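Local coordinates for uncharacterized protein AsbF (Bacillus anthracis, PDB 3DX5) that converts 3-dehydroshikimate to 3,4-dihydroxybenzoate with the help of one manganese ion per subunit, supplying the catechol unit of the siderophore petrobactin, at residues A39-Y43 with I91-F96. Residues are numbered along the deposited sequence; the frame is centred on the assembly and turned at random.
Sequences AQNLY and ILANWF
Tyr43 of helix 36-45 packs along Leu92, Trp95 and Ile91 of helix 79-96, and its side chain is worth following outward. Tyr43 CB touches two partners at once, Leu92 CD2 at 3.4 Å and, roughly at right angles to it, Trp95 CZ3. CG stays beside the same Leu92 methyl, and CD1 lies 3.9 Å from Trp95 CE3, which sits near the plane of the tyrosine ring at its edge. Farther out, CE1 meets Ile91 CG2 at 3.8 Å, and the hydroxyl end skirts that same methyl. Because chi1 of Tyr43 is 175°, with CG anti to the backbone N, the ring leaves its own helix and runs alongside helix 79-96 toward Ile91. The edge of Tyr43 faces the six-membered ring of Trp95 in an offset edge-to-face pair, the planes at 74°. Trp95 in turn pushes its CZ3 corner against the tyrosine backbone, 3.4 Å from Tyr43 CA, while its indole also stacks with Tyr47. Leu92 forks between the helices: CD2 goes to Tyr43, and CD1 lies 3.5 Å from Gln40 OE1, an oxygen that takes a hydrogen bond from Gln88. Deeper in, Phe96 offers CE2 to the Ala39 methyl at 3.7 Å and CZ to Leu42 CD1. Both Ala39 and Phe96 also touch Leu34 on strand 31-35, so this buried end continues into the packing against the barrel wall. The short segments run at 75° to each other, their axes 10.4 Å apart, and apolar and aromatic side chains fill the join. This is helix-to-helix packing in the outer layer of a xylose isomerase-like TIM barrel, with the side chain of Ala39 about 13 Å from the bound 3,4-dihydroxybenzoic acid.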
loop_
_atom_site.group_PDB
_atom_site.type_symbol
_atom_site.label_atom_id
_atom_site.label_comp_id
_atom_site.label_asym_id
_atom_site.label_seq_id
_atom_site.Cartn_x
_atom_site.Cartn_y
_atom_site.Cartn_z
ATOM N N ALA A 39 0.396 -1.576 -13.311
ATOM C CA ALA A 39 0.346 -2.112 -14.679
ATOM C C ALA A 39 -0.875 -3.048 -14.874
ATOM O O ALA A 39 -1.663 -2.900 -15.822
ATOM C CB ALA A 39 1.673 -2.887 -14.990
ATOM N N GLN A 40 -1.027 -4.008 -13.968
ATOM C CA GLN A 40 -2.082 -5.009 -14.052
ATOM C C GLN A 40 -3.449 -4.362 -13.964
ATOM O O GLN A 40 -4.366 -4.697 -14.728
ATOM C CB GLN A 40 -1.911 -6.035 -12.918
ATOM C CG GLN A 40 -3.084 -7.071 -12.827
ATOM C CD GLN A 40 -3.144 -8.022 -14.052
ATOM O OE1 GLN A 40 -2.187 -8.154 -14.821
ATOM N NE2 GLN A 40 -4.283 -8.672 -14.223
ATOM N N ASN A 41 -3.617 -3.452 -13.021
ATOM C CA ASN A 41 -4.929 -2.828 -12.903
ATOM C C ASN A 41 -5.272 -1.882 -14.038
ATOM O O ASN A 41 -6.441 -1.739 -14.374
ATOM C CB ASN A 41 -5.114 -2.184 -11.528
ATOM C CG ASN A 41 -5.301 -3.227 -10.430
ATOM O OD1 ASN A 41 -4.534 -3.299 -9.456
ATOM N ND2 ASN A 41 -6.298 -4.047 -10.597
ATOM N N LEU A 42 -4.267 -1.232 -14.631
ATOM C CA LEU A 42 -4.532 -0.410 -15.828
ATOM C C LEU A 42 -5.022 -1.305 -16.964
ATOM O O LEU A 42 -6.013 -0.981 -17.640
ATOM C CB LEU A 42 -3.289 0.369 -16.261
ATOM C CG LEU A 42 -2.856 1.500 -15.311
ATOM C CD1 LEU A 42 -1.459 2.011 -15.729
ATOM C CD2 LEU A 42 -3.877 2.651 -15.304
ATOM N N TYR A 43 -4.354 -2.440 -17.156
ATOM C CA TYR A 43 -4.761 -3.392 -18.163
ATOM C C TYR A 43 -6.194 -3.898 -17.966
ATOM O O TYR A 43 -6.971 -3.987 -18.935
ATOM C CB TYR A 43 -3.764 -4.562 -18.165
ATOM C CG TYR A 43 -4.074 -5.746 -19.088
ATOM C CD1 TYR A 43 -3.555 -5.806 -20.373
ATOM C CD2 TYR A 43 -4.823 -6.839 -18.632
ATOM C CE1 TYR A 43 -3.782 -6.915 -21.194
ATOM C CE2 TYR A 43 -5.059 -7.958 -19.456
ATOM C CZ TYR A 43 -4.547 -7.969 -20.730
ATOM O OH TYR A 43 -4.795 -9.063 -21.548
ATOM N N ILE A 91 2.804 -10.340 -20.933
ATOM C CA ILE A 91 1.723 -9.642 -21.633
ATOM C C ILE A 91 1.745 -8.107 -21.352
ATOM O O ILE A 91 1.696 -7.254 -22.293
ATOM C CB ILE A 91 0.340 -10.261 -21.276
ATOM C CG1 ILE A 91 0.188 -11.587 -22.015
ATOM C CG2 ILE A 91 -0.786 -9.285 -21.621
ATOM C CD1 ILE A 91 -1.057 -12.402 -21.661
ATOM N N LEU A 92 1.815 -7.759 -20.062
ATOM C CA LEU A 92 1.899 -6.354 -19.635
ATOM C C LEU A 92 3.147 -5.668 -20.220
ATOM O O LEU A 92 3.052 -4.561 -20.739
ATOM C CB LEU A 92 1.857 -6.227 -18.099
ATOM C CG LEU A 92 0.622 -6.776 -17.378
ATOM C CD1 LEU A 92 0.820 -6.688 -15.897
ATOM C CD2 LEU A 92 -0.687 -6.025 -17.773
ATOM N N ALA A 93 4.303 -6.319 -20.152
ATOM C CA ALA A 93 5.534 -5.705 -20.694
ATOM C C ALA A 93 5.423 -5.448 -22.190
ATOM O O ALA A 93 5.892 -4.435 -22.692
ATOM C CB ALA A 93 6.765 -6.573 -20.399
ATOM N N ASN A 94 4.793 -6.372 -22.904
ATOM C CA ASN A 94 4.513 -6.184 -24.307
ATOM C C ASN A 94 3.635 -4.952 -24.532
ATOM O O ASN A 94 3.943 -4.113 -25.376
ATOM C CB ASN A 94 3.856 -7.430 -24.903
ATOM C CG ASN A 94 3.901 -7.409 -26.411
ATOM O OD1 ASN A 94 2.886 -7.240 -27.092
ATOM N ND2 ASN A 94 5.093 -7.526 -26.940
ATOM N N TRP A 95 2.562 -4.810 -23.744
ATOM C CA TRP A 95 1.644 -3.712 -23.942
ATOM C C TRP A 95 2.329 -2.376 -23.611
ATOM O O TRP A 95 2.207 -1.388 -24.354
ATOM C CB TRP A 95 0.407 -3.926 -23.067
ATOM C CG TRP A 95 -0.650 -2.882 -23.212
ATOM C CD1 TRP A 95 -1.110 -2.321 -24.380
ATOM C CD2 TRP A 95 -1.438 -2.315 -22.156
ATOM N NE1 TRP A 95 -2.134 -1.441 -24.103
ATOM C CE2 TRP A 95 -2.359 -1.426 -22.751
ATOM C CE3 TRP A 95 -1.469 -2.500 -20.762
ATOM C CZ2 TRP A 95 -3.285 -0.677 -21.997
ATOM C CZ3 TRP A 95 -2.387 -1.748 -19.997
ATOM C CH2 TRP A 95 -3.288 -0.859 -20.626
ATOM N N PHE A 96 3.060 -2.354 -22.503
ATOM C CA PHE A 96 3.755 -1.147 -22.071
ATOM C C PHE A 96 5.065 -0.868 -22.798
ATOM O O PHE A 96 5.689 0.173 -22.574
ATOM C CB PHE A 96 3.978 -1.182 -20.561
ATOM C CG PHE A 96 2.722 -0.880 -19.765
ATOM C CD1 PHE A 96 2.193 0.425 -19.723
ATOM C CD2 PHE A 96 2.052 -1.891 -19.109
ATOM C CE1 PHE A 96 1.036 0.716 -18.992
ATOM C CE2 PHE A 96 0.881 -1.631 -18.377
ATOM C CZ PHE A 96 0.367 -0.318 -18.319
#